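Local coordinates for double-stranded RNA-binding protein 1 (Arabidopsis thaliana, PDB 3ADJ), which binds double-stranded RNA and assists DICER-LIKE 1 in the accurate processing of primary and precursor microRNAs in the nucleus, at residues T36-C40 and G51-K57; L9-Y13 and A68-I72. One frame throughout, in Å; residues are numbered along the deposited sequence.

Contact 1: residues T36-C40 and G51-K57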
loop_
_atom_site.group_PDB
_atom_site.type_symbol
_atom_site.label_atom_id
_atom_site.label_comp_id
_atom_site.label_asym_id
_atom_site.label_seq_id
_atom_site.Cartn_x
_atom_site.Cartn_y
_atom_site.Cartn_z
ATOM N N THR A 36 -7.911 8.213 -15.154
ATOM C CA THR A 36 -7.564 6.926 -14.568
ATOM C C THR A 36 -6.874 7.129 -13.213
ATOM O O THR A 36 -5.850 7.786 -13.111
ATOM C CB THR A 36 -6.704 6.090 -15.543
ATOM O OG1 THR A 36 -7.458 5.843 -16.733
ATOM C CG2 THR A 36 -6.303 4.746 -14.949
ATOM N N GLN A 37 -7.453 6.564 -12.163
ATOM C CA GLN A 37 -6.930 6.751 -10.829
ATOM C C GLN A 37 -6.772 5.382 -10.189
ATOM O O GLN A 37 -7.755 4.641 -10.100
ATOM C CB GLN A 37 -7.911 7.610 -10.053
ATOM C CG GLN A 37 -7.361 8.278 -8.809
ATOM C CD GLN A 37 -8.336 9.322 -8.250
ATOM O OE1 GLN A 37 -8.164 10.539 -8.455
ATOM N NE2 GLN A 37 -9.373 8.843 -7.548
ATOM N N PHE A 38 -5.540 5.050 -9.776
ATOM C CA PHE A 38 -5.191 3.748 -9.176
ATOM C C PHE A 38 -5.235 3.809 -7.661
ATOM O O PHE A 38 -4.611 4.670 -7.081
ATOM C CB PHE A 38 -3.772 3.308 -9.564
ATOM C CG PHE A 38 -3.428 3.502 -11.011
ATOM C CD1 PHE A 38 -2.771 4.652 -11.436
ATOM C CD2 PHE A 38 -3.728 2.526 -11.954
ATOM C CE1 PHE A 38 -2.439 4.844 -12.774
ATOM C CE2 PHE A 38 -3.399 2.719 -13.293
ATOM C CZ PHE A 38 -2.757 3.884 -13.699
ATOM N N THR A 39 -5.948 2.902 -7.010
ATOM C CA THR A 39 -5.848 2.769 -5.565
ATOM C C THR A 39 -5.068 1.486 -5.293
ATOM O O THR A 39 -5.370 0.440 -5.890
ATOM C CB THR A 39 -7.237 2.665 -4.920
ATOM O OG1 THR A 39 -8.045 3.768 -5.335
ATOM C CG2 THR A 39 -7.147 2.693 -3.435
ATOM N N CYS A 40 -4.060 1.553 -4.428
ATOM C CA CYS A 40 -3.205 0.402 -4.164
ATOM C C CYS A 40 -3.405 -0.038 -2.756
ATOM O O CYS A 40 -3.767 0.759 -1.904
ATOM C CB CYS A 40 -1.723 0.723 -4.373
ATOM S SG CYS A 40 -1.180 0.704 -6.104
ATOM N N GLY A 51 -4.113 2.950 0.207
ATOM C CA GLY A 51 -3.563 4.230 -0.209
ATOM C C GLY A 51 -4.602 5.175 -0.761
ATOM O O GLY A 51 -5.679 4.759 -1.183
ATOM N N ALA A 52 -4.256 6.454 -0.760
ATOM C CA ALA A 52 -5.029 7.493 -1.398
ATOM C C ALA A 52 -5.135 7.209 -2.879
ATOM O O ALA A 52 -4.321 6.513 -3.431
ATOM C CB ALA A 52 -4.327 8.812 -1.184
ATOM N N ALA A 53 -6.159 7.745 -3.523
ATOM C CA ALA A 53 -6.331 7.588 -4.957
ATOM C C ALA A 53 -5.478 8.640 -5.654
ATOM O O ALA A 53 -5.480 9.819 -5.254
ATOM C CB ALA A 53 -7.766 7.760 -5.300
ATOM N N THR A 54 -4.718 8.214 -6.666
ATOM C CA THR A 54 -3.817 9.118 -7.410
ATOM C C THR A 54 -3.723 8.670 -8.860
ATOM O O THR A 54 -4.152 7.577 -9.176
ATOM C CB THR A 54 -2.384 9.166 -6.786
ATOM O OG1 THR A 54 -1.708 7.925 -7.012
ATOM C CG2 THR A 54 -2.434 9.427 -5.291
ATOM N N ARG A 55 -3.184 9.497 -9.750
ATOM C CA ARG A 55 -2.935 9.049 -11.133
ATOM C C ARG A 55 -1.453 8.848 -11.352
ATOM O O ARG A 55 -0.740 9.756 -11.789
ATOM C CB ARG A 55 -3.510 9.999 -12.195
ATOM C CG ARG A 55 -3.245 9.533 -13.646
ATOM C CD ARG A 55 -3.947 10.432 -14.657
ATOM N NE ARG A 55 -3.728 10.016 -16.042
ATOM C CZ ARG A 55 -4.235 10.636 -17.114
ATOM N NH1 ARG A 55 -5.019 11.709 -16.978
ATOM N NH2 ARG A 55 -3.962 10.179 -18.334
ATOM N N THR A 56 -1.022 7.645 -10.994
ATOM C CA THR A 56 0.321 7.068 -11.185
ATOM C C THR A 56 0.488 6.050 -10.076
ATOM O O THR A 56 0.148 6.312 -8.926
ATOM C CB THR A 56 1.554 8.075 -11.306
ATOM O OG1 THR A 56 2.789 7.349 -11.225
ATOM C CG2 THR A 56 1.550 9.143 -10.237
ATOM N N LYS A 57 0.975 4.875 -10.449
ATOM C CA LYS A 57 1.051 3.764 -9.536
ATOM C C LYS A 57 2.087 3.973 -8.441
ATOM O O LYS A 57 1.846 3.580 -7.312
ATOM C CB LYS A 57 1.360 2.495 -10.306
ATOM C CG LYS A 57 0.869 1.208 -9.668
ATOM C CD LYS A 57 1.504 0.096 -10.477
ATOM C CE LYS A 57 1.073 -1.264 -10.003
ATOM N NZ LYS A 57 1.806 -2.298 -10.867
#
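Phe38 and Thr54 form the antiparallel, hydrogen-bonded pair at the middle of this contact, in which the middle strand of a double-stranded RNA-binding domain, an alpha-beta-beta-beta-alpha fold, receives the segment leading from its third strand into the last helix. Phe38 N donates to Thr54 O (2.9 Å), with an N-H...O angle of 142°. At one end a second bond, from Gly51 N to Cys40 O (3.1 Å), is straighter. Gln37 and Thr39 turn their backbones the other way, to Val29 and Gln27, so the middle strand is bonded on both sides.

The compact, buried end is that of Cys40 and Gly51. Gly51, with no side chain, adds only backbone here, and the modest thiol suits the space under helix 57-73, where it also meets Ala64 and Glu61. The loose side is that of Gln37, Ala53 and Arg55, near solvent. With CG anti to the backbone N (chi1 -161°), Gln37 reaches across the segment: CG lies beside Thr54 O, and the amide end lies over the methyl of Ala53. Putting an alanine here would remove that reach and is likely to leave the Ala53 methyl with less cover, only Thr39 OG1 of the strand staying near it. Arg55 lays its aliphatic CB and CG beside Thr36 O while its extended chain carries the guanidinium onward.

Thr56 occupies the N-cap position of helix 57-73, whose first residue, Lys57, belongs to the lysine-bearing end that in related domains contacts RNA phosphates. The flat ring of Phe38 meets this turn by its edge: Thr56 N lies in the ring plane, 3.5 Å from Phe38 CD1.

Contact 2: residues L9-Y13 and A68-I72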
loop_
_atom_site.group_PDB
_atom_site.type_symbol
_atom_site.label_atom_id
_atom_site.label_comp_id
_atom_site.label_asym_id
_atom_site.label_seq_id
_atom_site.Cartn_x
_atom_site.Cartn_y
_atom_site.Cartn_z
ATOM N N LEU A 9 10.899 -2.042 5.159
ATOM C CA LEU A 9 10.645 -1.818 6.577
ATOM C C LEU A 9 9.428 -2.632 6.965
ATOM O O LEU A 9 9.328 -3.109 8.094
ATOM C CB LEU A 9 10.380 -0.342 6.858
ATOM C CG LEU A 9 11.534 0.655 7.029
ATOM C CD1 LEU A 9 11.036 2.048 6.652
ATOM C CD2 LEU A 9 12.090 0.656 8.456
ATOM N N LEU A 10 8.516 -2.794 6.002
ATOM C CA LEU A 10 7.289 -3.568 6.182
ATOM C C LEU A 10 7.534 -5.073 6.206
ATOM O O LEU A 10 6.744 -5.822 6.761
ATOM C CB LEU A 10 6.265 -3.229 5.095
ATOM C CG LEU A 10 5.812 -1.783 4.900
ATOM C CD1 LEU A 10 5.054 -1.661 3.605
ATOM C CD2 LEU A 10 4.956 -1.312 6.038
ATOM N N GLN A 11 8.620 -5.518 5.583
ATOM C CA GLN A 11 9.008 -6.920 5.661
ATOM C C GLN A 11 9.655 -7.135 7.024
ATOM O O GLN A 11 9.282 -8.065 7.742
ATOM C CB GLN A 11 9.914 -7.314 4.486
ATOM C CG GLN A 11 9.408 -6.759 3.142
ATOM C CD GLN A 11 9.850 -7.543 1.911
ATOM O OE1 GLN A 11 10.912 -8.189 1.900
ATOM N NE2 GLN A 11 9.037 -7.468 0.840
ATOM N N GLU A 12 10.582 -6.246 7.397
ATOM C CA GLU A 12 11.142 -6.211 8.760
ATOM C C GLU A 12 10.035 -6.274 9.812
ATOM O O GLU A 12 10.085 -7.102 10.720
ATOM C CB GLU A 12 11.981 -4.944 8.984
ATOM C CG GLU A 12 13.375 -4.967 8.351
ATOM C CD GLU A 12 14.144 -3.627 8.526
ATOM O OE1 GLU A 12 13.741 -2.660 9.268
ATOM O OE2 GLU A 12 15.209 -3.556 7.719
ATOM N N TYR A 13 9.032 -5.406 9.667
ATOM C CA TYR A 13 7.919 -5.355 10.599
ATOM C C TYR A 13 7.054 -6.597 10.531
ATOM O O TYR A 13 6.367 -6.923 11.494
ATOM C CB TYR A 13 7.046 -4.134 10.350
ATOM C CG TYR A 13 5.986 -3.940 11.420
ATOM C CD1 TYR A 13 6.316 -3.383 12.651
ATOM C CD2 TYR A 13 4.654 -4.324 11.211
ATOM C CE1 TYR A 13 5.355 -3.197 13.644
ATOM C CE2 TYR A 13 3.683 -4.144 12.209
ATOM C CZ TYR A 13 4.052 -3.577 13.421
ATOM O OH TYR A 13 3.141 -3.382 14.428
ATOM N N ALA A 68 0.473 2.005 5.768
ATOM C CA ALA A 68 0.952 0.839 6.496
ATOM C C ALA A 68 1.955 1.152 7.605
ATOM O O ALA A 68 1.797 0.655 8.698
ATOM C CB ALA A 68 1.518 -0.142 5.569
ATOM N N LEU A 69 2.964 1.981 7.342
ATOM C CA LEU A 69 4.019 2.254 8.325
ATOM C C LEU A 69 3.499 3.118 9.450
ATOM O O LEU A 69 3.932 2.991 10.596
ATOM C CB LEU A 69 5.204 2.975 7.691
ATOM C CG LEU A 69 6.095 2.305 6.635
ATOM C CD1 LEU A 69 6.804 3.375 5.803
ATOM C CD2 LEU A 69 7.114 1.424 7.320
ATOM N N LEU A 70 2.574 4.014 9.126
ATOM C CA LEU A 70 2.198 5.043 10.090
ATOM C C LEU A 70 1.224 4.502 11.087
ATOM O O LEU A 70 1.149 4.979 12.223
ATOM C CB LEU A 70 1.638 6.278 9.399
ATOM C CG LEU A 70 2.687 6.996 8.564
ATOM C CD1 LEU A 70 2.080 8.252 8.039
ATOM C CD2 LEU A 70 3.921 7.303 9.385
ATOM N N ALA A 71 0.474 3.511 10.641
ATOM C CA ALA A 71 -0.453 2.803 11.480
ATOM C C ALA A 71 0.405 2.021 12.446
ATOM O O ALA A 71 0.254 2.138 13.654
ATOM C CB ALA A 71 -1.284 1.877 10.625
ATOM N N ILE A 72 1.332 1.253 11.882
ATOM C CA ILE A 72 2.313 0.473 12.611
ATOM C C ILE A 72 2.974 1.283 13.720
ATOM O O ILE A 72 2.909 0.901 14.875
ATOM C CB ILE A 72 3.392 -0.050 11.635
ATOM C CG1 ILE A 72 2.886 -1.271 10.876
ATOM C CG2 ILE A 72 4.700 -0.358 12.364
ATOM C CD1 ILE A 72 3.619 -1.477 9.586
#
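Ile72 lies against the ring of Tyr13, its CG2 over one face in a CH-pi contact while CG1 and CD1 run alongside CD2 and CE2. The modelled spacing is too short to be taken literally, so the kind of contact is surer than its closeness. Tyrosine suits this place because its ring offers a broad flat surface to a branched side chain. With CG anti to the backbone N (chi1 -172°), the ring reaches across toward the other helix, and the two side chains overlap in passing, each pointing back toward the other's helix.

One turn earlier the fit is of bump and hollow. The CD2 methyl of Leu10 enters the hollow bounded by Ala68, Leu69 and Ile72, 3.7 Å from Ala68 CB and 3.8 Å from Ile72 CD1. Alanine makes the floor of this hollow, its small methyl leaving depth for the leucine. In return Leu69 lies crosswise to Leu9 and Leu10, its CD2 lodging against Leu9 CB (3.7 Å) and Leu10 CD2. All of this is apolar; no hydrogen bond joins the segments.

The short helical segments are inclined at 42°, their axes 10.9 Å apart at the closest approach, so side chains fill the space between. This is the pairing of first and last helices on one face of the three-stranded sheet that marks the double-stranded RNA-binding fold. Helix 57-73 meets helix 4-15 through Ala68, Leu69 and Ile72; Ala68 also touches Tyr49 of strand 47-50, as does Ala71.

How the contacts relate
From the N terminus the chain first forms helix 4-15, whose residues 9-13 form the first half of contact 2. Strand 23-30 follows, then strand 36-44, where contact 1 begins; a hairpin through strand 47-50 brings residues 51-57 back to 36-40 and closes a short loop. Helix 57-73 then runs on until 68-72 reaches helix 4-15, and contact 2 closes the long loop that encloses the other. The two lie on opposite sides of the chain's centre, with centres about 20 Å apart. Contact 1 ties the sheet to the start of the last helix; contact 2 joins that helix's end to the first.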